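Local structure of DsbA family protein (7JVE) at residues Thr144-Leu157 against Val172-Gln184. The protein is a trimeric thioredoxin-like enzyme of the DsbA family, with both thiol oxidase and disulfide isomerase activities. Numbering follows the deposited sequence.
Sequences TQGGAKYLDWHNAL and VYTLAQHYLTPTQ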
loop_
_atom_site.group_PDB
_atom_site.type_symbol
_atom_site.label_atom_id
_atom_site.label_comp_id
_atom_site.label_asym_id
_atom_site.label_seq_id
_atom_site.Cartn_x
_atom_site.Cartn_y
_atom_site.Cartn_z
ATOM N N THR A 144 11.486 32.051 -27.573
ATOM C CA THR A 144 12.546 32.998 -27.893
ATOM C C THR A 144 13.906 32.324 -28.075
ATOM O O THR A 144 14.760 32.863 -28.795
ATOM C CB THR A 144 12.641 34.106 -26.813
ATOM O OG1 THR A 144 13.148 33.558 -25.601
ATOM C CG2 THR A 144 11.264 34.654 -26.476
ATOM N N GLN A 145 14.118 31.146 -27.481
ATOM C CA GLN A 145 15.429 30.516 -27.527
ATOM C C GLN A 145 15.436 29.089 -28.032
ATOM O O GLN A 145 16.526 28.590 -28.326
ATOM C CB GLN A 145 16.098 30.537 -26.145
ATOM C CG GLN A 145 16.211 31.937 -25.527
ATOM C CD GLN A 145 17.036 31.885 -24.265
ATOM O OE1 GLN A 145 18.218 31.564 -24.314
ATOM N NE2 GLN A 145 16.400 32.106 -23.121
ATOM N N GLY A 146 14.295 28.404 -28.097
ATOM C CA GLY A 146 14.200 27.124 -28.763
ATOM C C GLY A 146 14.082 25.946 -27.803
ATOM O O GLY A 146 14.159 26.078 -26.579
ATOM N N GLY A 147 13.928 24.767 -28.417
ATOM C CA GLY A 147 13.577 23.571 -27.665
ATOM C C GLY A 147 14.678 23.092 -26.732
ATOM O O GLY A 147 14.412 22.722 -25.583
ATOM N N ALA A 148 15.926 23.056 -27.224
ATOM C CA ALA A 148 17.030 22.599 -26.390
ATOM C C ALA A 148 17.134 23.446 -25.130
ATOM O O ALA A 148 17.368 22.917 -24.041
ATOM C CB ALA A 148 18.347 22.638 -27.165
ATOM N N LYS A 149 16.908 24.760 -25.262
ATOM C CA LYS A 149 16.996 25.669 -24.127
ATOM C C LYS A 149 15.775 25.536 -23.214
ATOM O O LYS A 149 15.911 25.571 -21.982
ATOM C CB LYS A 149 17.192 27.105 -24.641
ATOM C CG LYS A 149 17.261 28.191 -23.590
ATOM C CD LYS A 149 18.163 27.834 -22.437
ATOM C CE LYS A 149 19.587 28.102 -22.736
ATOM N NZ LYS A 149 20.441 27.680 -21.588
ATOM N N TYR A 150 14.585 25.344 -23.790
ATOM C CA TYR A 150 13.443 24.960 -22.970
ATOM C C TYR A 150 13.770 23.729 -22.125
ATOM O O TYR A 150 13.397 23.649 -20.947
ATOM C CB TYR A 150 12.211 24.692 -23.843
ATOM C CG TYR A 150 11.111 24.037 -23.057
ATOM C CD1 TYR A 150 10.161 24.804 -22.368
ATOM C CD2 TYR A 150 11.051 22.639 -22.945
ATOM C CE1 TYR A 150 9.147 24.192 -21.610
ATOM C CE2 TYR A 150 10.071 22.015 -22.181
ATOM C CZ TYR A 150 9.124 22.792 -21.510
ATOM O OH TYR A 150 8.156 22.161 -20.774
ATOM N N LEU A 151 14.478 22.760 -22.708
ATOM C CA LEU A 151 14.791 21.545 -21.969
ATOM C C LEU A 151 15.758 21.832 -20.815
ATOM O O LEU A 151 15.606 21.242 -19.732
ATOM C CB LEU A 151 15.327 20.478 -22.930
ATOM C CG LEU A 151 15.703 19.075 -22.422
ATOM C CD1 LEU A 151 14.613 18.423 -21.565
ATOM C CD2 LEU A 151 16.052 18.176 -23.606
ATOM N N ASP A 152 16.733 22.756 -21.008
ATOM C CA ASP A 152 17.577 23.188 -19.884
ATOM C C ASP A 152 16.747 23.801 -18.771
ATOM O O ASP A 152 16.976 23.529 -17.588
ATOM C CB ASP A 152 18.653 24.215 -20.283
ATOM C CG ASP A 152 19.623 23.689 -21.296
ATOM O OD1 ASP A 152 20.029 24.462 -22.192
ATOM O OD2 ASP A 152 19.957 22.486 -21.222
ATOM N N TRP A 153 15.815 24.681 -19.131
ATOM C CA TRP A 153 14.965 25.293 -18.119
ATOM C C TRP A 153 14.153 24.229 -17.384
ATOM O O TRP A 153 14.064 24.223 -16.150
ATOM C CB TRP A 153 14.052 26.329 -18.779
ATOM C CG TRP A 153 12.785 26.531 -18.051
ATOM C CD1 TRP A 153 11.564 25.996 -18.361
ATOM C CD2 TRP A 153 12.596 27.306 -16.859
ATOM N NE1 TRP A 153 10.622 26.408 -17.444
ATOM C CE2 TRP A 153 11.223 27.211 -16.512
ATOM C CE3 TRP A 153 13.447 28.085 -16.058
ATOM C CZ2 TRP A 153 10.678 27.866 -15.393
ATOM C CZ3 TRP A 153 12.905 28.736 -14.944
ATOM C CH2 TRP A 153 11.531 28.619 -14.624
ATOM N N HIS A 154 13.551 23.322 -18.144
ATOM C CA HIS A 154 12.738 22.256 -17.582
ATOM C C HIS A 154 13.536 21.422 -16.584
ATOM O O HIS A 154 13.106 21.213 -15.444
ATOM C CB HIS A 154 12.202 21.428 -18.755
ATOM C CG HIS A 154 11.652 20.084 -18.394
ATOM N ND1 HIS A 154 10.302 19.847 -18.275
ATOM C CD2 HIS A 154 12.263 18.892 -18.200
ATOM C CE1 HIS A 154 10.104 18.575 -17.991
ATOM N NE2 HIS A 154 11.279 17.971 -17.941
ATOM N N ASN A 155 14.716 20.951 -16.987
ATOM C CA ASN A 155 15.543 20.177 -16.068
ATOM C C ASN A 155 15.979 21.011 -14.871
ATOM O O ASN A 155 16.070 20.498 -13.746
ATOM C CB ASN A 155 16.761 19.630 -16.794
ATOM C CG ASN A 155 16.395 18.583 -17.819
ATOM O OD1 ASN A 155 15.454 17.829 -17.618
ATOM N ND2 ASN A 155 17.134 18.535 -18.926
ATOM N N ALA A 156 16.266 22.298 -15.088
ATOM C CA ALA A 156 16.728 23.121 -13.981
ATOM C C ALA A 156 15.632 23.298 -12.938
ATOM O O ALA A 156 15.919 23.339 -11.738
ATOM C CB ALA A 156 17.206 24.481 -14.496
ATOM N N LEU A 157 14.378 23.378 -13.378
ATOM C CA LEU A 157 13.281 23.548 -12.443
ATOM C C LEU A 157 13.119 22.313 -11.561
ATOM O O LEU A 157 13.086 22.425 -10.330
ATOM C CB LEU A 157 12.008 23.881 -13.213
ATOM C CG LEU A 157 10.837 24.380 -12.366
ATOM C CD1 LEU A 157 11.286 25.478 -11.415
ATOM C CD2 LEU A 157 9.682 24.851 -13.260
ATOM N N VAL A 172 10.148 29.735 -8.641
ATOM C CA VAL A 172 10.122 29.759 -10.098
ATOM C C VAL A 172 10.696 31.073 -10.614
ATOM O O VAL A 172 11.570 31.085 -11.489
ATOM C CB VAL A 172 8.685 29.508 -10.597
ATOM C CG1 VAL A 172 8.594 29.614 -12.123
ATOM C CG2 VAL A 172 8.225 28.142 -10.119
ATOM N N TYR A 173 10.229 32.202 -10.061
ATOM C CA TYR A 173 10.757 33.495 -10.479
ATOM C C TYR A 173 12.256 33.572 -10.256
ATOM O O TYR A 173 12.988 34.140 -11.079
ATOM C CB TYR A 173 10.095 34.634 -9.710
ATOM C CG TYR A 173 8.676 34.941 -10.081
ATOM C CD1 TYR A 173 8.309 35.142 -11.397
ATOM C CD2 TYR A 173 7.709 35.070 -9.099
ATOM C CE1 TYR A 173 7.013 35.433 -11.717
ATOM C CE2 TYR A 173 6.427 35.365 -9.402
ATOM C CZ TYR A 173 6.079 35.556 -10.711
ATOM O OH TYR A 173 4.776 35.851 -11.009
ATOM N N THR A 174 12.727 33.035 -9.126
ATOM C CA THR A 174 14.138 33.146 -8.789
ATOM C C THR A 174 14.990 32.415 -9.812
ATOM O O THR A 174 16.004 32.936 -10.276
ATOM C CB THR A 174 14.400 32.605 -7.383
ATOM O OG1 THR A 174 13.771 33.451 -6.420
ATOM C CG2 THR A 174 15.901 32.576 -7.087
ATOM N N LEU A 175 14.589 31.204 -10.185
ATOM C CA LEU A 175 15.275 30.539 -11.282
ATOM C C LEU A 175 15.046 31.284 -12.595
ATOM O O LEU A 175 15.986 31.463 -13.382
ATOM C CB LEU A 175 14.820 29.080 -11.391
ATOM C CG LEU A 175 15.516 28.209 -12.451
ATOM C CD1 LEU A 175 17.026 28.048 -12.199
ATOM C CD2 LEU A 175 14.859 26.829 -12.591
ATOM N N ALA A 176 13.814 31.765 -12.830
ATOM C CA ALA A 176 13.478 32.296 -14.151
ATOM C C ALA A 176 14.269 33.556 -14.494
ATOM O O ALA A 176 14.488 33.840 -15.674
ATOM C CB ALA A 176 11.980 32.577 -14.254
ATOM N N GLN A 177 14.699 34.331 -13.494
ATOM C CA GLN A 177 15.472 35.528 -13.816
ATOM C C GLN A 177 16.735 35.208 -14.611
ATOM O O GLN A 177 17.254 36.093 -15.295
ATOM C CB GLN A 177 15.830 36.301 -12.543
ATOM C CG GLN A 177 16.781 35.557 -11.625
ATOM C CD GLN A 177 16.884 36.214 -10.253
ATOM O OE1 GLN A 177 16.674 37.414 -10.116
ATOM N NE2 GLN A 177 17.215 35.427 -9.234
ATOM N N HIS A 178 17.222 33.968 -14.567
ATOM C CA HIS A 178 18.396 33.570 -15.335
ATOM C C HIS A 178 18.073 33.111 -16.756
ATOM O O HIS A 178 18.996 32.920 -17.550
ATOM C CB HIS A 178 19.153 32.458 -14.590
ATOM C CG HIS A 178 19.551 32.856 -13.204
ATOM N ND1 HIS A 178 20.455 33.870 -12.954
ATOM C CD2 HIS A 178 19.121 32.428 -11.991
ATOM C CE1 HIS A 178 20.588 34.029 -11.648
ATOM N NE2 HIS A 178 19.787 33.168 -11.042
ATOM N N TYR A 179 16.799 32.924 -17.098
ATOM C CA TYR A 179 16.438 32.463 -18.427
ATOM C C TYR A 179 15.687 33.493 -19.245
ATOM O O TYR A 179 15.592 33.333 -20.467
ATOM C CB TYR A 179 15.581 31.191 -18.345
ATOM C CG TYR A 179 16.365 30.001 -17.862
ATOM C CD1 TYR A 179 16.701 29.864 -16.518
ATOM C CD2 TYR A 179 16.791 29.024 -18.749
ATOM C CE1 TYR A 179 17.418 28.791 -16.081
ATOM C CE2 TYR A 179 17.509 27.950 -18.314
ATOM C CZ TYR A 179 17.815 27.837 -16.980
ATOM O OH TYR A 179 18.541 26.761 -16.550
ATOM N N LEU A 180 15.152 34.531 -18.614
ATOM C CA LEU A 180 14.353 35.538 -19.292
ATOM C C LEU A 180 15.079 36.861 -19.212
ATOM O O LEU A 180 15.854 37.089 -18.282
ATOM C CB LEU A 180 12.980 35.664 -18.638
ATOM C CG LEU A 180 12.103 34.407 -18.634
ATOM C CD1 LEU A 180 10.795 34.703 -17.867
ATOM C CD2 LEU A 180 11.839 33.884 -20.051
ATOM N N THR A 181 14.853 37.734 -20.195
ATOM C CA THR A 181 15.297 39.106 -20.033
ATOM C C THR A 181 14.471 39.784 -18.947
ATOM O O THR A 181 13.343 39.370 -18.656
ATOM C CB THR A 181 15.134 39.919 -21.312
ATOM O OG1 THR A 181 13.732 40.076 -21.577
ATOM C CG2 THR A 181 15.867 39.269 -22.514
ATOM N N PRO A 182 14.999 40.851 -18.352
ATOM C CA PRO A 182 14.193 41.597 -17.368
ATOM C C PRO A 182 12.836 41.992 -17.925
ATOM O O PRO A 182 11.837 41.986 -17.190
ATOM C CB PRO A 182 15.076 42.821 -17.043
ATOM C CG PRO A 182 16.482 42.352 -17.337
ATOM C CD PRO A 182 16.340 41.436 -18.551
ATOM N N THR A 183 12.755 42.292 -19.221
ATOM C CA THR A 183 11.472 42.678 -19.799
ATOM C C THR A 183 10.515 41.488 -19.863
ATOM O O THR A 183 9.343 41.602 -19.490
ATOM C CB THR A 183 11.695 43.283 -21.182
ATOM O OG1 THR A 183 12.438 44.491 -21.025
ATOM C CG2 THR A 183 10.368 43.589 -21.862
ATOM N N GLN A 184 10.996 40.337 -20.339
ATOM C CA GLN A 184 10.168 39.134 -20.333
ATOM C C GLN A 184 9.725 38.786 -18.919
ATOM O O GLN A 184 8.550 38.487 -18.676
ATOM C CB GLN A 184 10.935 37.962 -20.940
ATOM C CG GLN A 184 11.079 38.026 -22.443
ATOM C CD GLN A 184 12.198 37.126 -22.950
ATOM O OE1 GLN A 184 13.036 36.644 -22.181
ATOM N NE2 GLN A 184 12.210 36.895 -24.251
HETATM O O HOH W 1 15.204 35.466 -24.241
#
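The axes of helix segments 147-157 and 172-176 run roughly antiparallel (138° between their N-to-C directions) and approach to 10.9 Å; the CA atoms of Trp153 and of Tyr179, in the turn after helix 172-176, are 7.3 Å apart. The edge of the Trp153 six-membered ring points at the face of Tyr179 in a T-shaped stack, centroids 5.4 Å apart and planes at 71°; CE3 comes down near the rim of that face. With CG beside its backbone N (chi1 -69°), Tyr179 aims its ring across at helix 147-157, hydroxyl end first, its OH 3.3 Å from Ala156 CB. Beyond the stack, indole CZ3 meets Leu175 CD2 at 3.6 Å, while CH2 lies 4.0 Å from Val172 CG1. Leu175 CD2 also touches Ala156 and Leu157. At the far end the link is polar: water 1 donates to Thr144 OG1, which is also hydrogen-bonded to Gln140 O, and to Gln184 OE1 at 3.2 Å. That same OE1 accepts from Thr181 N, and Thr181 OG1 accepts from Gln184 N, a capping box that starts helix 182-193. Val137 of helix 128-145 touches both Trp153 and Ala176, adding a third helix to this packing, which belongs to the helical domain inserted into the thioredoxin fold of DsbA-family proteins.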